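Local coordinates for galactose-binding-like protein (Bacteroides thetaiotaomicron, PDB 7M1B) that probably binds glycans at the cell surface as a SusE-like protein with a galactose-binding-like domain, and may also have a degradative capacity, at residues A[243-248]-A[366-371]; A[133-138]-A[158-163]; A[295-300]-A[308-313]. All blocks are in the same frame, centred on the assembly; numbering follows the deposited sequence.

Contact 1. Residues A[243-248]-A[366-371]. With EDO (1,2-ethanediol), chain B.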
loop_
_atom_site.group_PDB
_atom_site.type_symbol
_atom_site.label_atom_id
_atom_site.label_comp_id
_atom_site.label_asym_id
_atom_site.label_seq_id
_atom_site.Cartn_x
_atom_site.Cartn_y
_atom_site.Cartn_z
ATOM N N TYR A 243 -2.341 2.036 -21.919
ATOM C CA TYR A 243 -2.399 0.867 -21.042
ATOM C C TYR A 243 -0.990 0.271 -21.003
ATOM O O TYR A 243 -0.128 0.637 -21.774
ATOM C CB TYR A 243 -3.263 -0.251 -21.699
ATOM C CG TYR A 243 -2.986 -0.515 -23.167
ATOM C CD1 TYR A 243 -1.880 -1.301 -23.604
ATOM C CD2 TYR A 243 -3.849 -0.037 -24.151
ATOM C CE1 TYR A 243 -1.614 -1.511 -24.959
ATOM C CE2 TYR A 243 -3.592 -0.228 -25.493
ATOM C CZ TYR A 243 -2.526 -1.035 -25.900
ATOM O OH TYR A 243 -2.323 -1.157 -27.228
ATOM N N ALA A 244 -0.766 -0.582 -19.988
ATOM C CA ALA A 244 0.275 -1.624 -20.078
ATOM C C ALA A 244 -0.489 -2.949 -20.183
ATOM O O ALA A 244 -1.450 -3.214 -19.421
ATOM C CB ALA A 244 1.171 -1.646 -18.847
ATOM N N HIS A 245 -0.064 -3.827 -21.088
ATOM C CA HIS A 245 -0.889 -4.982 -21.489
ATOM C C HIS A 245 -0.026 -6.228 -21.459
ATOM O O HIS A 245 1.091 -6.216 -21.985
ATOM C CB HIS A 245 -1.329 -4.761 -22.964
ATOM C CG HIS A 245 -2.476 -5.619 -23.399
ATOM N ND1 HIS A 245 -2.414 -7.023 -23.464
ATOM C CD2 HIS A 245 -3.695 -5.284 -23.870
ATOM C CE1 HIS A 245 -3.596 -7.467 -23.910
ATOM N NE2 HIS A 245 -4.360 -6.419 -24.236
ATOM N N GLY A 246 -0.533 -7.227 -20.656
ATOM C CA GLY A 246 0.167 -8.518 -20.649
ATOM C C GLY A 246 -0.227 -9.491 -21.756
ATOM O O GLY A 246 -0.735 -9.099 -22.795
ATOM N N TYR A 247 0.247 -10.727 -21.566
ATOM C CA TYR A 247 -0.073 -11.843 -22.451
ATOM C C TYR A 247 -1.033 -12.801 -21.781
ATOM O O TYR A 247 -0.991 -12.906 -20.601
ATOM C CB TYR A 247 1.228 -12.527 -22.881
ATOM C CG TYR A 247 2.213 -11.616 -23.584
ATOM C CD1 TYR A 247 2.138 -11.444 -24.961
ATOM C CD2 TYR A 247 3.074 -10.753 -22.864
ATOM C CE1 TYR A 247 3.000 -10.579 -25.633
ATOM C CE2 TYR A 247 3.949 -9.884 -23.503
ATOM C CZ TYR A 247 3.838 -9.735 -24.880
ATOM O OH TYR A 247 4.676 -8.852 -25.474
ATOM N N ASP A 248 -1.753 -13.598 -22.587
ATOM C CA ASP A 248 -2.642 -14.589 -22.045
ATOM C C ASP A 248 -1.866 -15.672 -21.319
ATOM O O ASP A 248 -0.863 -16.217 -21.828
ATOM C CB ASP A 248 -3.355 -15.233 -23.217
ATOM C CG ASP A 248 -4.456 -14.435 -23.834
ATOM O OD1 ASP A 248 -5.048 -13.567 -23.182
ATOM O OD2 ASP A 248 -4.868 -14.883 -24.884
ATOM N N ALA A 366 -10.222 -14.347 -16.392
ATOM C CA ALA A 366 -9.263 -14.797 -17.394
ATOM C C ALA A 366 -7.824 -14.491 -16.967
ATOM O O ALA A 366 -7.598 -13.497 -16.243
ATOM C CB ALA A 366 -9.523 -14.059 -18.707
ATOM N N GLY A 367 -6.878 -15.270 -17.514
ATOM C CA GLY A 367 -5.462 -15.105 -17.230
ATOM C C GLY A 367 -4.947 -13.996 -18.151
ATOM O O GLY A 367 -4.279 -14.288 -19.105
ATOM N N LEU A 368 -5.165 -12.741 -17.687
ATOM C CA LEU A 368 -4.661 -11.609 -18.506
ATOM C C LEU A 368 -4.628 -10.394 -17.580
ATOM O O LEU A 368 -5.589 -10.152 -16.856
ATOM C CB LEU A 368 -5.579 -11.326 -19.687
ATOM C CG LEU A 368 -5.114 -10.154 -20.571
ATOM C CD1 LEU A 368 -3.789 -10.483 -21.254
ATOM C CD2 LEU A 368 -6.172 -9.746 -21.592
ATOM N N VAL A 369 -3.527 -9.634 -17.595
ATOM C CA VAL A 369 -3.431 -8.417 -16.791
ATOM C C VAL A 369 -3.294 -7.244 -17.751
ATOM O O VAL A 369 -2.306 -7.235 -18.447
ATOM C CB VAL A 369 -2.213 -8.563 -15.842
ATOM C CG1 VAL A 369 -2.052 -7.273 -15.026
ATOM C CG2 VAL A 369 -2.479 -9.718 -14.840
ATOM N N VAL A 370 -4.151 -6.212 -17.561
ATOM C CA VAL A 370 -4.047 -5.034 -18.432
ATOM C C VAL A 370 -4.500 -3.885 -17.520
ATOM O O VAL A 370 -5.528 -4.014 -16.841
ATOM C CB VAL A 370 -4.999 -5.060 -19.641
ATOM C CG1 VAL A 370 -4.788 -3.787 -20.487
ATOM C CG2 VAL A 370 -4.688 -6.254 -20.540
ATOM N N MET A 371 -3.688 -2.842 -17.400
ATOM C CA MET A 371 -4.107 -1.675 -16.580
ATOM C C MET A 371 -3.780 -0.376 -17.283
ATOM O O MET A 371 -3.052 -0.379 -18.237
ATOM C CB MET A 371 -3.398 -1.748 -15.235
ATOM C CG MET A 371 -4.081 -2.853 -14.321
ATOM S SD MET A 371 -5.973 -2.841 -13.998
ATOM C CE MET A 371 -5.969 -1.527 -12.780
HETATM C C1 EDO B . -5.407 -3.102 -27.811
HETATM O O1 EDO B . -6.747 -2.622 -27.815
HETATM C C2 EDO B . -5.144 -3.873 -26.568
HETATM O O2 EDO B . -6.230 -4.695 -26.038
HETATM O O HOH W 1 -1.116 -11.061 -18.532
HETATM O O HOH W 2 -6.665 -15.491 -20.944
#
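The first torsions of His-245 and Val-370 bring the imidazole and a methyl together. CG of His-245 stands anti to its backbone N (chi1 -163°), and CG1 of Val-370 is anti to its own (chi1 -179°), which sets CG2 beside the backbone N. CG2 lies over the centre of the imidazole face, 3.5 Å from the ring centroid and almost on the ring normal, a CH-pi contact. The imidazole is also fixed in rotation. Its ND1 donates in the ring plane to Gly-246 O at 2.8 Å. At the ring edge NE2 makes a weak bond to O2 of a 1,2-ethanediol, probably from the crystallisation liquor. That diol also binds Arg-276.

The backbones run antiparallel. Ala-244 and Met-371 form a hydrogen-bonded pair, with Ala-244 N to Met-371 O at 2.9 Å and Met-371 N to Ala-244 O at 3.0 Å. His-245 and Val-370 are the neighbouring non-hydrogen-bonded pair. The short strand 244-245 thus joins strand 370-380 in the large antiparallel sheet of the galactose-binding-like domain. The pairing goes on past the strand end, where Gly-246 N reaches Val-369 O at 2.8 Å.

Beyond this bond the segments meet through Leu-368. Its CD1 sits 3.7 Å from Gly-246 O and also touches His-245 CE1 and Asp-248 OD1. Water 1 bridges Tyr-247 O and Val-369 N. At the other end Tyr-243 CB packs on Val-370 CG1 at 4.0 Å, while its hydroxyl turns away to bond Ala-224 O. Gly-246 O has a second donor in Asn-223 ND2.

Contact 2. Residues A[133-138]-A[158-163]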
loop_
_atom_site.group_PDB
_atom_site.type_symbol
_atom_site.label_atom_id
_atom_site.label_comp_id
_atom_site.label_asym_id
_atom_site.label_seq_id
_atom_site.Cartn_x
_atom_site.Cartn_y
_atom_site.Cartn_z
ATOM N N GLY A 133 7.264 -9.520 24.697
ATOM C CA GLY A 133 7.547 -10.934 24.440
ATOM C C GLY A 133 6.722 -11.892 25.309
ATOM O O GLY A 133 6.585 -13.109 24.983
ATOM N N GLY A 134 6.210 -11.396 26.444
ATOM C CA GLY A 134 5.315 -12.161 27.298
ATOM C C GLY A 134 3.839 -12.180 26.873
ATOM O O GLY A 134 3.103 -12.988 27.467
ATOM N N ARG A 135 3.420 -11.347 25.899
ATOM C CA ARG A 135 2.008 -11.253 25.516
ATOM C C ARG A 135 1.171 -10.870 26.745
ATOM O O ARG A 135 0.178 -11.624 27.244
ATOM C CB ARG A 135 1.551 -12.538 24.809
ATOM C CG ARG A 135 2.427 -13.008 23.648
ATOM C CD ARG A 135 1.747 -12.411 22.355
ATOM N NE ARG A 135 0.322 -12.287 22.587
ATOM C CZ ARG A 135 -0.641 -12.392 21.658
ATOM N NH1 ARG A 135 -0.356 -12.692 20.389
ATOM N NH2 ARG A 135 -1.892 -12.152 22.009
ATOM N N ASN A 136 1.695 -9.823 27.416
ATOM C CA ASN A 136 0.970 -9.326 28.568
ATOM C C ASN A 136 0.018 -8.267 28.051
ATOM O O ASN A 136 0.156 -7.737 26.942
ATOM C CB ASN A 136 1.892 -8.754 29.642
ATOM C CG ASN A 136 2.708 -9.865 30.273
ATOM O OD1 ASN A 136 3.871 -10.058 29.906
ATOM N ND2 ASN A 136 2.048 -10.650 31.115
ATOM N N TYR A 137 -0.929 -7.937 28.905
ATOM C CA TYR A 137 -2.000 -7.020 28.569
ATOM C C TYR A 137 -1.628 -5.622 29.034
ATOM O O TYR A 137 -1.458 -5.348 30.195
ATOM C CB TYR A 137 -3.347 -7.507 29.095
ATOM C CG TYR A 137 -4.583 -6.717 28.731
ATOM C CD1 TYR A 137 -5.275 -6.991 27.557
ATOM C CD2 TYR A 137 -5.073 -5.709 29.549
ATOM C CE1 TYR A 137 -6.413 -6.282 27.196
ATOM C CE2 TYR A 137 -6.225 -5.009 29.218
ATOM C CZ TYR A 137 -6.920 -5.316 28.059
ATOM O OH TYR A 137 -8.028 -4.571 27.711
ATOM N N LEU A 138 -1.386 -4.728 28.063
ATOM C CA LEU A 138 -0.845 -3.396 28.306
ATOM C C LEU A 138 -1.908 -2.403 27.816
ATOM O O LEU A 138 -2.765 -2.851 27.036
ATOM C CB LEU A 138 0.497 -3.268 27.549
ATOM C CG LEU A 138 1.618 -4.222 28.017
ATOM C CD1 LEU A 138 2.815 -4.091 27.061
ATOM C CD2 LEU A 138 2.062 -3.913 29.464
ATOM N N TYR A 158 -5.415 -0.940 23.696
ATOM C CA TYR A 158 -5.518 -2.097 24.578
ATOM C C TYR A 158 -5.086 -3.354 23.829
ATOM O O TYR A 158 -5.795 -3.809 22.928
ATOM C CB TYR A 158 -6.965 -2.308 25.053
ATOM C CG TYR A 158 -7.574 -1.161 25.815
ATOM C CD1 TYR A 158 -8.288 -0.163 25.170
ATOM C CD2 TYR A 158 -7.502 -1.121 27.198
ATOM C CE1 TYR A 158 -8.872 0.881 25.876
ATOM C CE2 TYR A 158 -8.083 -0.092 27.921
ATOM C CZ TYR A 158 -8.768 0.913 27.259
ATOM O OH TYR A 158 -9.338 1.923 27.988
ATOM N N THR A 159 -3.909 -3.913 24.199
ATOM C CA THR A 159 -3.276 -4.859 23.305
ATOM C C THR A 159 -2.529 -5.901 24.139
ATOM O O THR A 159 -2.033 -5.611 25.231
ATOM C CB THR A 159 -2.346 -4.107 22.318
ATOM O OG1 THR A 159 -1.738 -5.050 21.418
ATOM C CG2 THR A 159 -1.245 -3.358 23.031
ATOM N N SER A 160 -2.448 -7.157 23.624
ATOM C CA SER A 160 -1.418 -8.007 24.219
ATOM C C SER A 160 -0.492 -8.630 23.165
ATOM O O SER A 160 0.195 -9.612 23.466
ATOM C CB SER A 160 -2.096 -9.072 25.112
ATOM O OG SER A 160 -2.898 -9.910 24.268
ATOM N N VAL A 161 -0.419 -8.070 21.935
ATOM C CA VAL A 161 0.419 -8.738 20.942
ATOM C C VAL A 161 1.899 -8.614 21.333
ATOM O O VAL A 161 2.255 -7.756 22.174
ATOM C CB VAL A 161 0.115 -8.271 19.504
ATOM C CG1 VAL A 161 -1.326 -8.603 19.128
ATOM C CG2 VAL A 161 0.432 -6.791 19.309
ATOM N N LYS A 162 2.745 -9.506 20.770
ATOM C CA LYS A 162 4.183 -9.496 21.013
ATOM C C LYS A 162 4.835 -8.268 20.407
ATOM O O LYS A 162 5.669 -7.626 21.059
ATOM C CB LYS A 162 4.882 -10.752 20.484
ATOM C CG LYS A 162 6.405 -10.716 20.605
ATOM C CD LYS A 162 7.065 -12.073 20.553
ATOM C CE LYS A 162 8.590 -11.971 20.682
ATOM N NZ LYS A 162 9.226 -13.235 20.199
ATOM N N ASN A 163 4.494 -7.972 19.139
ATOM C CA ASN A 163 5.077 -6.864 18.401
ATOM C C ASN A 163 3.996 -5.797 18.310
ATOM O O ASN A 163 3.124 -5.886 17.439
ATOM C CB ASN A 163 5.593 -7.340 17.040
ATOM C CG ASN A 163 6.837 -8.208 17.134
ATOM O OD1 ASN A 163 6.824 -9.352 16.684
ATOM N ND2 ASN A 163 7.916 -7.690 17.726
#
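Arg-135 lays its guanidinium over the backbone of Ser-160 and Val-161. Val-161 CA sits 3.8 Å above the guanidinium plane, over its centre. NH2 makes a weak bond to Ser-160 OG at 3.3 Å. The arginine chain bends at chi2 (-95°), which places CD, and at chi3 (-29°), which places NE; CD comes 3.5 Å from Lys-162 N. Ser-160 CA makes a CA-H...O contact to Asn-136 O at 3.2 Å, and CB lies beside the same oxygen. Further along, the hydroxyl of Tyr-137 rests 3.5 Å from Tyr-158 CD2, the two side chains crossing at a slant.

These surface contacts continue a short antiparallel pairing. Leu-138 N donates to Thr-159 O at 3.0 Å, nearly straight at 177°, and Thr-159 N returns a bond to Leu-138 O. This joins the start of strand 138-144 to the end of edge strand 155-159, within a four-stranded antiparallel sheet of the DUF5126 region. Leu-138 and Thr-159 point to the same face of that sheet, and both touch Ile-164 there. Leu-138 also packs on helix 109-115. In the next shell, Asn-132 ND2 bonds both Asn-136 O and Val-161 O, tying the loop before strand 138-144 to the chain that follows strand 155-159.

Contact 3. Residues A[295-300]-A[308-313]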
loop_
_atom_site.group_PDB
_atom_site.type_symbol
_atom_site.label_atom_id
_atom_site.label_comp_id
_atom_site.label_asym_id
_atom_site.label_seq_id
_atom_site.Cartn_x
_atom_site.Cartn_y
_atom_site.Cartn_z
ATOM N N TRP A 295 3.705 -5.502 -2.763
ATOM C CA TRP A 295 4.879 -5.831 -1.974
ATOM C C TRP A 295 5.973 -4.840 -2.297
ATOM O O TRP A 295 5.982 -4.207 -3.385
ATOM C CB TRP A 295 5.339 -7.253 -2.387
ATOM C CG TRP A 295 4.424 -8.344 -1.867
ATOM C CD1 TRP A 295 3.125 -8.624 -2.250
ATOM C CD2 TRP A 295 4.738 -9.284 -0.805
ATOM N NE1 TRP A 295 2.643 -9.695 -1.547
ATOM C CE2 TRP A 295 3.622 -10.147 -0.691
ATOM C CE3 TRP A 295 5.897 -9.601 -0.079
ATOM C CZ2 TRP A 295 3.564 -11.187 0.272
ATOM C CZ3 TRP A 295 5.848 -10.616 0.868
ATOM C CH2 TRP A 295 4.711 -11.425 1.013
ATOM N N GLY A 296 6.932 -4.719 -1.393
ATOM C CA GLY A 296 8.011 -3.770 -1.717
ATOM C C GLY A 296 9.336 -4.123 -1.043
ATOM O O GLY A 296 9.358 -4.886 -0.059
ATOM N N ARG A 297 10.428 -3.449 -1.438
ATOM C CA ARG A 297 11.692 -3.476 -0.713
ATOM C C ARG A 297 12.491 -2.219 -1.027
ATOM O O ARG A 297 12.305 -1.580 -2.089
ATOM C CB ARG A 297 12.458 -4.743 -1.116
ATOM C CG ARG A 297 12.851 -4.847 -2.585
ATOM C CD ARG A 297 13.411 -6.231 -2.955
ATOM N NE ARG A 297 14.643 -6.526 -2.238
ATOM C CZ ARG A 297 15.117 -7.761 -2.086
ATOM N NH1 ARG A 297 14.488 -8.796 -2.650
ATOM N NH2 ARG A 297 16.268 -7.922 -1.434
ATOM N N SER A 298 13.448 -1.888 -0.141
ATOM C CA SER A 298 14.251 -0.702 -0.391
ATOM C C SER A 298 15.563 -1.013 -1.118
ATOM O O SER A 298 16.129 -0.111 -1.745
ATOM C CB SER A 298 14.563 0.100 0.852
ATOM O OG SER A 298 15.161 -0.776 1.825
ATOM N N ASP A 299 16.027 -2.266 -1.019
ATOM C CA ASP A 299 17.310 -2.680 -1.574
ATOM C C ASP A 299 17.097 -3.434 -2.899
ATOM O O ASP A 299 15.971 -3.816 -3.253
ATOM C CB ASP A 299 18.056 -3.544 -0.547
ATOM C CG ASP A 299 17.337 -4.874 -0.254
ATOM O OD1 ASP A 299 16.166 -4.880 -0.179
ATOM O OD2 ASP A 299 17.979 -5.921 -0.289
ATOM N N LEU A 300 18.162 -3.504 -3.700
ATOM C CA LEU A 300 18.116 -4.148 -5.018
ATOM C C LEU A 300 17.502 -5.557 -4.937
ATOM O O LEU A 300 17.987 -6.445 -4.209
ATOM C CB LEU A 300 19.535 -4.190 -5.587
ATOM C CG LEU A 300 19.664 -4.370 -7.099
ATOM C CD1 LEU A 300 19.237 -3.112 -7.858
ATOM C CD2 LEU A 300 21.050 -4.899 -7.474
ATOM N N ASP A 308 12.347 -13.707 -1.494
ATOM C CA ASP A 308 13.166 -13.419 -0.328
ATOM C C ASP A 308 13.536 -11.934 -0.324
ATOM O O ASP A 308 13.940 -11.365 -1.375
ATOM C CB ASP A 308 14.445 -14.250 -0.395
ATOM C CG ASP A 308 14.206 -15.731 -0.107
ATOM O OD1 ASP A 308 13.042 -16.159 0.186
ATOM O OD2 ASP A 308 15.192 -16.457 -0.166
ATOM N N GLY A 309 13.322 -11.266 0.812
ATOM C CA GLY A 309 13.748 -9.877 0.915
ATOM C C GLY A 309 12.629 -8.882 0.581
ATOM O O GLY A 309 12.810 -7.662 0.736
ATOM N N TRP A 310 11.468 -9.386 0.146
ATOM C CA TRP A 310 10.293 -8.565 -0.162
ATOM C C TRP A 310 9.360 -8.533 1.046
ATOM O O TRP A 310 9.195 -9.568 1.717
ATOM C CB TRP A 310 9.553 -9.137 -1.389
ATOM C CG TRP A 310 10.320 -8.902 -2.672
ATOM C CD1 TRP A 310 11.233 -9.752 -3.276
ATOM C CD2 TRP A 310 10.122 -7.808 -3.585
ATOM N NE1 TRP A 310 11.666 -9.190 -4.482
ATOM C CE2 TRP A 310 10.994 -7.998 -4.673
ATOM C CE3 TRP A 310 9.318 -6.641 -3.514
ATOM C CZ2 TRP A 310 11.033 -7.084 -5.757
ATOM C CZ3 TRP A 310 9.393 -5.744 -4.555
ATOM C CH2 TRP A 310 10.235 -5.970 -5.624
ATOM N N THR A 311 8.702 -7.379 1.303
ATOM C CA THR A 311 7.781 -7.144 2.422
ATOM C C THR A 311 6.401 -6.816 1.847
ATOM O O THR A 311 6.287 -6.029 0.866
ATOM C CB THR A 311 8.234 -5.954 3.299
ATOM O OG1 THR A 311 9.529 -6.271 3.792
ATOM C CG2 THR A 311 7.296 -5.671 4.445
ATOM N N LYS A 312 5.355 -7.404 2.411
ATOM C CA LYS A 312 4.015 -7.077 1.972
ATOM C C LYS A 312 3.573 -5.715 2.520
ATOM O O LYS A 312 3.755 -5.391 3.726
ATOM C CB LYS A 312 3.026 -8.165 2.373
ATOM C CG LYS A 312 1.691 -8.039 1.650
ATOM C CD LYS A 312 0.751 -9.191 1.938
ATOM C CE LYS A 312 -0.257 -8.845 2.985
ATOM N NZ LYS A 312 -1.231 -9.961 3.158
ATOM N N LEU A 313 3.009 -4.905 1.593
ATOM C CA LEU A 313 2.610 -3.544 1.949
ATOM C C LEU A 313 1.101 -3.282 1.957
ATOM O O LEU A 313 0.693 -2.293 2.593
ATOM C CB LEU A 313 3.209 -2.555 0.927
ATOM C CG LEU A 313 4.694 -2.734 0.615
ATOM C CD1 LEU A 313 5.130 -1.726 -0.464
ATOM C CD2 LEU A 313 5.632 -2.609 1.840
HETATM O O HOH W 3 17.251 -10.714 -1.632
HETATM O O HOH W 4 15.123 -6.498 1.654
#
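Gly-296 and Thr-311 form an antiparallel hydrogen-bonded pair, with Gly-296 N to Thr-311 O at 2.7 Å and Thr-311 N to Gly-296 O at 2.9 Å, while the axes of strands 295-297 and 311-313 run at 126° to each other.

Trp-295 and Lys-312 are the neighbouring non-hydrogen-bonded pair, with side chains on the face opposite Thr-311. Lys-312 CB sits over the six-membered ring of Trp-295, 3.6 Å from its centroid, a CH-pi contact. The lysine CG and CD continue across the ring. Its amine goes on to a salt bridge with Asp-315, and Trp-295 NE1 bonds Glu-293.

Arg-297 carries the other end of the contact. With CG between the backbone N and the carbonyl carbon (chi1 63°), the chain starts out toward segment 308-313, and CD rests on the face of Trp-310, 3.6 Å from the centroid of its five-membered ring. The guanidinium also forms a cation-pi contact with this ring, though their planes stand 88° apart. NE and NH2 grip Asp-299 side-on, in a salt bridge with NH2 to OD2 at 2.9 Å. NH1 makes a weak bond to Asp-308 O. Gly-309 O and Leu-300 O cover opposite faces of the guanidinium. Water 4 bridges Asp-299 OD1 and Gly-309 O at 2.7 Å each. A methionine in place of Arg-297 would probably leave the Asp-299 carboxylate without its charged mate and Asp-308 O without this donor.

Glycine suits two positions. A side chain on Gly-296 would clash with Leu-313 CD1, and one on Gly-309 with Arg-297 NH2. Trp-307 meets both tryptophan rings edge-to-face. The segments are the two arms of a beta hairpin with a long connecting loop, in the antiparallel sheet of the galactose-binding-like domain.

Contact 2 comes first along the chain and closes before the other two open. It lies in the DUF5126 region, in a four-stranded sheet of its own. Contacts 1 and 3 share the large antiparallel sheet of the galactose-binding-like region. Contact 1 joins segments 118 residues apart, and the hairpin of contact 3 falls within that span. Their centres are about 23 Å apart. Contact 2 is about 44 Å from contact 1 and about 27 Å from contact 3, centre to centre, and contacts 1 and 2 lie on opposite sides of the chain's centre. No two contacts touch. The chain is therefore elongated, with the sheets of the DUF5126 region separate from the large sheet of the galactose-binding-like region.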